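Local structure of lactaldehyde dehydrogenase (Escherichia coli, 2IMP) at residues A56-A69 with A164-K176. The protein catalyses the irreversible NAD-dependent oxidation of lactaldehyde to lactate in fucose and rhamnose breakdown, and also oxidises glycolaldehyde. Residues are numbered along the deposited sequence; the frame is centred on the assembly and turned at random.
With NAI (1,4-dihydronicotinamide adenine dinucleotide), chain D.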
loop_
_atom_site.group_PDB
_atom_site.type_symbol
_atom_site.label_atom_id
_atom_site.label_comp_id
_atom_site.label_asym_id
_atom_site.label_seq_id
_atom_site.Cartn_x
_atom_site.Cartn_y
_atom_site.Cartn_z
ATOM N N ALA A 56 -6.346 -27.665 -15.751
ATOM C CA ALA A 56 -7.387 -26.669 -15.509
ATOM C C ALA A 56 -6.903 -25.255 -15.144
ATOM O O ALA A 56 -7.645 -24.285 -15.301
ATOM C CB ALA A 56 -8.314 -27.164 -14.413
ATOM N N GLN A 57 -5.667 -25.153 -14.667
ATOM C CA GLN A 57 -5.142 -23.871 -14.219
ATOM C C GLN A 57 -5.180 -22.680 -15.224
ATOM O O GLN A 57 -5.638 -21.598 -14.868
ATOM C CB GLN A 57 -3.730 -24.066 -13.653
ATOM C CG GLN A 57 -3.243 -22.923 -12.779
ATOM C CD GLN A 57 -2.748 -21.744 -13.599
ATOM O OE1 GLN A 57 -2.194 -21.931 -14.670
ATOM N NE2 GLN A 57 -2.928 -20.531 -13.085
ATOM N N PRO A 58 -4.704 -22.869 -16.469
ATOM C CA PRO A 58 -4.727 -21.765 -17.441
ATOM C C PRO A 58 -6.142 -21.159 -17.624
ATOM O O PRO A 58 -6.314 -19.941 -17.557
ATOM C CB PRO A 58 -4.210 -22.420 -18.719
ATOM C CG PRO A 58 -3.234 -23.436 -18.186
ATOM C CD PRO A 58 -3.997 -24.040 -17.023
ATOM N N GLU A 59 -7.128 -22.019 -17.870
ATOM C CA GLU A 59 -8.510 -21.576 -18.028
ATOM C C GLU A 59 -9.060 -20.888 -16.757
ATOM O O GLU A 59 -9.804 -19.909 -16.840
ATOM C CB GLU A 59 -9.426 -22.758 -18.338
ATOM C CG GLU A 59 -9.464 -23.230 -19.769
ATOM C CD GLU A 59 -10.462 -24.373 -19.946
ATOM O OE1 GLU A 59 -10.199 -25.485 -19.427
ATOM O OE2 GLU A 59 -11.514 -24.153 -20.588
ATOM N N TRP A 60 -8.703 -21.441 -15.600
ATOM C CA TRP A 60 -9.143 -20.889 -14.327
ATOM C C TRP A 60 -8.539 -19.490 -14.092
ATOM O O TRP A 60 -9.258 -18.539 -13.789
ATOM C CB TRP A 60 -8.782 -21.858 -13.186
ATOM C CG TRP A 60 -9.211 -21.414 -11.797
ATOM C CD1 TRP A 60 -8.398 -20.994 -10.781
ATOM C CD2 TRP A 60 -10.551 -21.348 -11.293
ATOM N NE1 TRP A 60 -9.150 -20.670 -9.675
ATOM C CE2 TRP A 60 -10.468 -20.873 -9.958
ATOM C CE3 TRP A 60 -11.809 -21.634 -11.832
ATOM C CZ2 TRP A 60 -11.608 -20.690 -9.159
ATOM C CZ3 TRP A 60 -12.945 -21.450 -11.030
ATOM C CH2 TRP A 60 -12.828 -20.979 -9.710
ATOM N N GLU A 61 -7.224 -19.368 -14.258
ATOM C CA GLU A 61 -6.606 -18.061 -14.093
ATOM C C GLU A 61 -7.125 -17.043 -15.136
ATOM O O GLU A 61 -7.222 -15.851 -14.854
ATOM C CB GLU A 61 -5.070 -18.145 -14.173
ATOM C CG GLU A 61 -4.401 -16.772 -14.011
ATOM C CD GLU A 61 -2.891 -16.825 -13.745
ATOM O OE1 GLU A 61 -2.246 -17.858 -14.047
ATOM O OE2 GLU A 61 -2.347 -15.807 -13.241
ATOM N N ALA A 62 -7.473 -17.537 -16.322
ATOM C CA ALA A 62 -7.991 -16.672 -17.376
ATOM C C ALA A 62 -9.367 -16.064 -17.030
ATOM O O ALA A 62 -9.769 -15.038 -17.584
ATOM C CB ALA A 62 -8.069 -17.441 -18.692
ATOM N N LEU A 63 -10.085 -16.719 -16.124
ATOM C CA LEU A 63 -11.372 -16.196 -15.684
ATOM C C LEU A 63 -11.221 -14.877 -14.896
ATOM O O LEU A 63 -10.307 -14.741 -14.080
ATOM C CB LEU A 63 -12.082 -17.207 -14.783
ATOM C CG LEU A 63 -12.663 -18.476 -15.414
ATOM C CD1 LEU A 63 -13.277 -19.339 -14.324
ATOM C CD2 LEU A 63 -13.711 -18.103 -16.452
ATOM N N PRO A 64 -12.095 -13.893 -15.153
ATOM C CA PRO A 64 -11.970 -12.639 -14.402
ATOM C C PRO A 64 -12.024 -13.020 -12.905
ATOM O O PRO A 64 -12.735 -13.957 -12.541
ATOM C CB PRO A 64 -13.203 -11.853 -14.839
ATOM C CG PRO A 64 -13.407 -12.327 -16.259
ATOM C CD PRO A 64 -13.184 -13.820 -16.143
ATOM N N ALA A 65 -11.274 -12.311 -12.061
ATOM C CA ALA A 65 -11.254 -12.617 -10.637
ATOM C C ALA A 65 -12.644 -12.665 -9.965
ATOM O O ALA A 65 -12.903 -13.526 -9.119
ATOM C CB ALA A 65 -10.355 -11.621 -9.897
ATOM N N ILE A 66 -13.528 -11.746 -10.341
ATOM C CA ILE A 66 -14.851 -11.747 -9.736
ATOM C C ILE A 66 -15.615 -13.061 -10.007
ATOM O O ILE A 66 -16.434 -13.493 -9.197
ATOM C CB ILE A 66 -15.695 -10.548 -10.216
ATOM C CG1 ILE A 66 -16.998 -10.474 -9.408
ATOM C CG2 ILE A 66 -15.978 -10.665 -11.719
ATOM C CD1 ILE A 66 -16.824 -10.019 -7.974
ATOM N N GLU A 67 -15.333 -13.691 -11.145
ATOM C CA GLU A 67 -15.985 -14.958 -11.446
ATOM C C GLU A 67 -15.462 -16.098 -10.554
ATOM O O GLU A 67 -16.210 -17.004 -10.195
ATOM C CB GLU A 67 -15.846 -15.308 -12.932
ATOM C CG GLU A 67 -16.841 -14.542 -13.803
ATOM C CD GLU A 67 -16.663 -14.783 -15.295
ATOM O OE1 GLU A 67 -16.535 -15.957 -15.707
ATOM O OE2 GLU A 67 -16.669 -13.791 -16.057
ATOM N N ARG A 68 -14.181 -16.041 -10.199
ATOM C CA ARG A 68 -13.647 -17.046 -9.297
ATOM C C ARG A 68 -14.263 -16.831 -7.900
ATOM O O ARG A 68 -14.591 -17.781 -7.187
ATOM C CB ARG A 68 -12.114 -16.974 -9.246
ATOM C CG ARG A 68 -11.451 -17.287 -10.596
ATOM C CD ARG A 68 -9.949 -17.478 -10.470
ATOM N NE ARG A 68 -9.267 -16.276 -10.001
ATOM C CZ ARG A 68 -8.612 -15.426 -10.785
ATOM N NH1 ARG A 68 -8.542 -15.641 -12.090
ATOM N NH2 ARG A 68 -8.017 -14.363 -10.260
ATOM N N ALA A 69 -14.440 -15.561 -7.545
ATOM C CA ALA A 69 -15.068 -15.218 -6.282
ATOM C C ALA A 69 -16.507 -15.777 -6.231
ATOM O O ALA A 69 -16.958 -16.304 -5.211
ATOM C CB ALA A 69 -15.093 -13.707 -6.105
ATOM N N ALA A 164 -9.291 -21.234 -0.380
ATOM C CA ALA A 164 -9.944 -19.962 -0.678
ATOM C C ALA A 164 -8.983 -18.914 -1.312
ATOM O O ALA A 164 -9.258 -18.391 -2.393
ATOM C CB ALA A 164 -10.602 -19.397 0.594
ATOM N N PRO A 165 -7.852 -18.619 -0.647
ATOM C CA PRO A 165 -6.898 -17.644 -1.199
ATOM C C PRO A 165 -6.312 -18.207 -2.517
ATOM O O PRO A 165 -6.131 -17.481 -3.493
ATOM C CB PRO A 165 -5.818 -17.545 -0.121
ATOM C CG PRO A 165 -6.484 -18.084 1.121
ATOM C CD PRO A 165 -7.358 -19.178 0.621
ATOM N N ALA A 166 -6.018 -19.505 -2.517
ATOM C CA ALA A 166 -5.465 -20.155 -3.700
ATOM C C ALA A 166 -6.347 -19.984 -4.949
ATOM O O ALA A 166 -5.883 -19.497 -5.985
ATOM C CB ALA A 166 -5.234 -21.645 -3.426
ATOM N N LEU A 167 -7.615 -20.378 -4.834
ATOM C CA LEU A 167 -8.542 -20.251 -5.957
ATOM C C LEU A 167 -8.826 -18.801 -6.388
ATOM O O LEU A 167 -8.856 -18.492 -7.582
ATOM C CB LEU A 167 -9.869 -20.939 -5.636
ATOM C CG LEU A 167 -9.999 -22.370 -6.161
ATOM C CD1 LEU A 167 -8.850 -23.220 -5.638
ATOM C CD2 LEU A 167 -11.347 -22.946 -5.734
ATOM N N LEU A 168 -9.042 -17.934 -5.405
ATOM C CA LEU A 168 -9.317 -16.532 -5.684
ATOM C C LEU A 168 -8.264 -15.889 -6.609
ATOM O O LEU A 168 -8.607 -15.193 -7.556
ATOM C CB LEU A 168 -9.398 -15.748 -4.367
ATOM C CG LEU A 168 -9.931 -14.303 -4.400
ATOM C CD1 LEU A 168 -8.905 -13.368 -5.045
ATOM C CD2 LEU A 168 -11.262 -14.262 -5.158
ATOM N N THR A 169 -6.993 -16.161 -6.322
ATOM C CA THR A 169 -5.881 -15.616 -7.089
ATOM C C THR A 169 -5.551 -16.341 -8.420
ATOM O O THR A 169 -4.565 -16.017 -9.088
ATOM C CB THR A 169 -4.606 -15.560 -6.211
ATOM O OG1 THR A 169 -4.361 -16.847 -5.627
ATOM C CG2 THR A 169 -4.780 -14.531 -5.090
ATOM N N GLY A 170 -6.373 -17.320 -8.789
ATOM C CA GLY A 170 -6.150 -18.020 -10.043
ATOM C C GLY A 170 -5.359 -19.317 -10.012
ATOM O O GLY A 170 -4.999 -19.843 -11.066
ATOM N N ASN A 171 -5.053 -19.821 -8.824
ATOM C CA ASN A 171 -4.339 -21.089 -8.701
ATOM C C ASN A 171 -5.321 -22.261 -8.615
ATOM O O ASN A 171 -6.490 -22.059 -8.310
ATOM C CB ASN A 171 -3.513 -21.154 -7.404
ATOM C CG ASN A 171 -2.532 -20.012 -7.257
ATOM O OD1 ASN A 171 -1.419 -20.073 -7.804
ATOM N ND2 ASN A 171 -2.916 -18.971 -6.537
ATOM N N THR A 172 -4.848 -23.462 -8.915
ATOM C CA THR A 172 -5.672 -24.642 -8.723
ATOM C C THR A 172 -5.084 -25.385 -7.522
ATOM O O THR A 172 -3.945 -25.109 -7.136
ATOM C CB THR A 172 -5.724 -25.561 -9.969
ATOM O OG1 THR A 172 -4.400 -25.911 -10.391
ATOM C CG2 THR A 172 -6.456 -24.861 -11.095
ATOM N N ILE A 173 -5.823 -26.298 -6.915
ATOM C CA ILE A 173 -5.271 -26.944 -5.745
ATOM C C ILE A 173 -5.629 -28.424 -5.550
ATOM O O ILE A 173 -6.667 -28.907 -6.011
ATOM C CB ILE A 173 -5.697 -26.155 -4.470
ATOM C CG1 ILE A 173 -4.826 -26.537 -3.269
ATOM C CG2 ILE A 173 -7.161 -26.432 -4.155
ATOM C CD1 ILE A 173 -5.164 -25.742 -1.996
ATOM N N VAL A 174 -4.716 -29.118 -4.887
ATOM C CA VAL A 174 -4.878 -30.504 -4.512
ATOM C C VAL A 174 -4.706 -30.607 -3.002
ATOM O O VAL A 174 -3.636 -30.305 -2.467
ATOM C CB VAL A 174 -3.830 -31.437 -5.161
ATOM C CG1 VAL A 174 -4.042 -32.864 -4.652
ATOM C CG2 VAL A 174 -3.943 -31.397 -6.678
ATOM N N ILE A 175 -5.764 -31.004 -2.319
ATOM C CA ILE A 175 -5.716 -31.110 -0.880
ATOM C C ILE A 175 -5.730 -32.540 -0.309
ATOM O O ILE A 175 -6.414 -33.427 -0.823
ATOM C CB ILE A 175 -6.896 -30.324 -0.256
ATOM C CG1 ILE A 175 -6.618 -28.822 -0.357
ATOM C CG2 ILE A 175 -7.135 -30.768 1.181
ATOM C CD1 ILE A 175 -7.739 -27.964 0.135
ATOM N N LYS A 176 -4.938 -32.741 0.738
ATOM C CA LYS A 176 -4.918 -34.008 1.454
ATOM C C LYS A 176 -5.220 -33.768 2.930
ATOM O O LYS A 176 -4.430 -33.151 3.640
ATOM C CB LYS A 176 -3.572 -34.728 1.367
ATOM C CG LYS A 176 -3.653 -36.135 1.992
ATOM C CD LYS A 176 -2.295 -36.763 2.262
ATOM C CE LYS A 176 -1.722 -36.324 3.596
ATOM N NZ LYS A 176 -2.544 -36.816 4.751
HETATM P PA NAI D . 1.202 -33.939 11.528
HETATM O O1A NAI D . 2.346 -33.213 10.954
HETATM O O2A NAI D . 1.595 -35.287 12.142
HETATM O O5B NAI D . 0.097 -34.151 10.394
HETATM C C5B NAI D . -0.462 -33.093 9.630
HETATM C C4B NAI D . -0.521 -33.437 8.133
HETATM O O4B NAI D . 0.786 -33.645 7.593
HETATM C C3B NAI D . -1.304 -34.718 7.807
HETATM O O3B NAI D . -2.135 -34.506 6.668
HETATM C C2B NAI D . -0.207 -35.743 7.601
HETATM O O2B NAI D . -0.561 -36.877 6.854
HETATM C C1B NAI D . 0.881 -34.919 6.961
HETATM N N9A NAI D . 2.251 -35.488 7.130
HETATM C C8A NAI D . 2.842 -36.126 8.220
HETATM N N7A NAI D . 4.121 -36.474 7.882
HETATM C C5A NAI D . 4.354 -36.077 6.611
HETATM C C6A NAI D . 5.479 -36.172 5.765
HETATM N N6A NAI D . 6.600 -36.758 6.181
HETATM N N1A NAI D . 5.406 -35.648 4.466
HETATM C C2A NAI D . 4.232 -35.030 4.013
HETATM N N3A NAI D . 3.117 -34.939 4.861
HETATM C C4A NAI D . 3.184 -35.450 6.136
HETATM O O3 NAI D . 0.576 -32.944 12.620
HETATM P PN NAI D . -0.824 -33.099 13.405
HETATM O O1N NAI D . -1.932 -33.348 12.466
HETATM O O2N NAI D . -0.945 -31.905 14.308
HETATM O O5D NAI D . -0.502 -34.392 14.325
HETATM C C5D NAI D . -0.983 -35.694 14.103
HETATM C C4D NAI D . -0.382 -36.576 15.173
HETATM O O4D NAI D . -0.623 -37.940 14.842
HETATM C C3D NAI D . 1.104 -36.554 15.599
HETATM O O3D NAI D . 1.242 -35.922 16.856
HETATM C C2D NAI D . 1.548 -37.994 15.624
HETATM O O2D NAI D . 2.377 -38.296 16.723
HETATM C C1D NAI D . 0.238 -38.743 15.620
HETATM N N1N NAI D . 0.415 -40.128 15.078
HETATM C C2N NAI D . 0.343 -40.292 13.690
HETATM C C3N NAI D . 0.500 -41.588 13.128
HETATM C C7N NAI D . 0.421 -41.789 11.631
HETATM O O7N NAI D . 0.577 -43.071 11.119
HETATM N N7N NAI D . 0.208 -40.795 10.767
HETATM C C4N NAI D . 0.730 -42.698 14.007
HETATM C C5N NAI D . 0.802 -42.509 15.418
HETATM C C6N NAI D . 0.639 -41.206 15.941
#
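Arg68 and Trp60 donate to the carbonyls that end helix 155-168, a worked example of side-chain donors meeting a helix C-terminus whose Schellman turn the backbone itself completes at Gly170, with positive phi. Arg68 grips Leu168 O side-on, through NE at 2.8 Å and NH2 at 2.9 Å, with the oxygen in the guanidinium plane. Gly170 N lies over one face and Ala65 CA over the opposite one, both offset toward the rim, and together they limit its rotation. One residue back, Leu167 O takes Trp60 NE1 on a lone pair at 3.0 Å, although Gly170 N already bonds to it. With chi1 at -179°, the Trp60 indole swings away from its own N and past its carbonyl carbon, bringing its edge to this turn, where CZ2 packs on Leu167 CG (3.8 Å); Arg68 CD lies over one indole face. Gln57 NE2 donates to Gly170 O at 3.0 Å and to Glu61 OE1, whose carboxylate reaches Ala142 through OE2. Asn171, anchored to Gly144, bonds back to Ala166 O. Strand 172-176 runs on to Lys176, which holds both adenosine ribose hydroxyls of NADH. These bonds join the turn of a Rossmann-like beta-alpha-beta unit to helices 43-62 and 65-81; the buried cation is probably stabilised by the helix dipole's negative end.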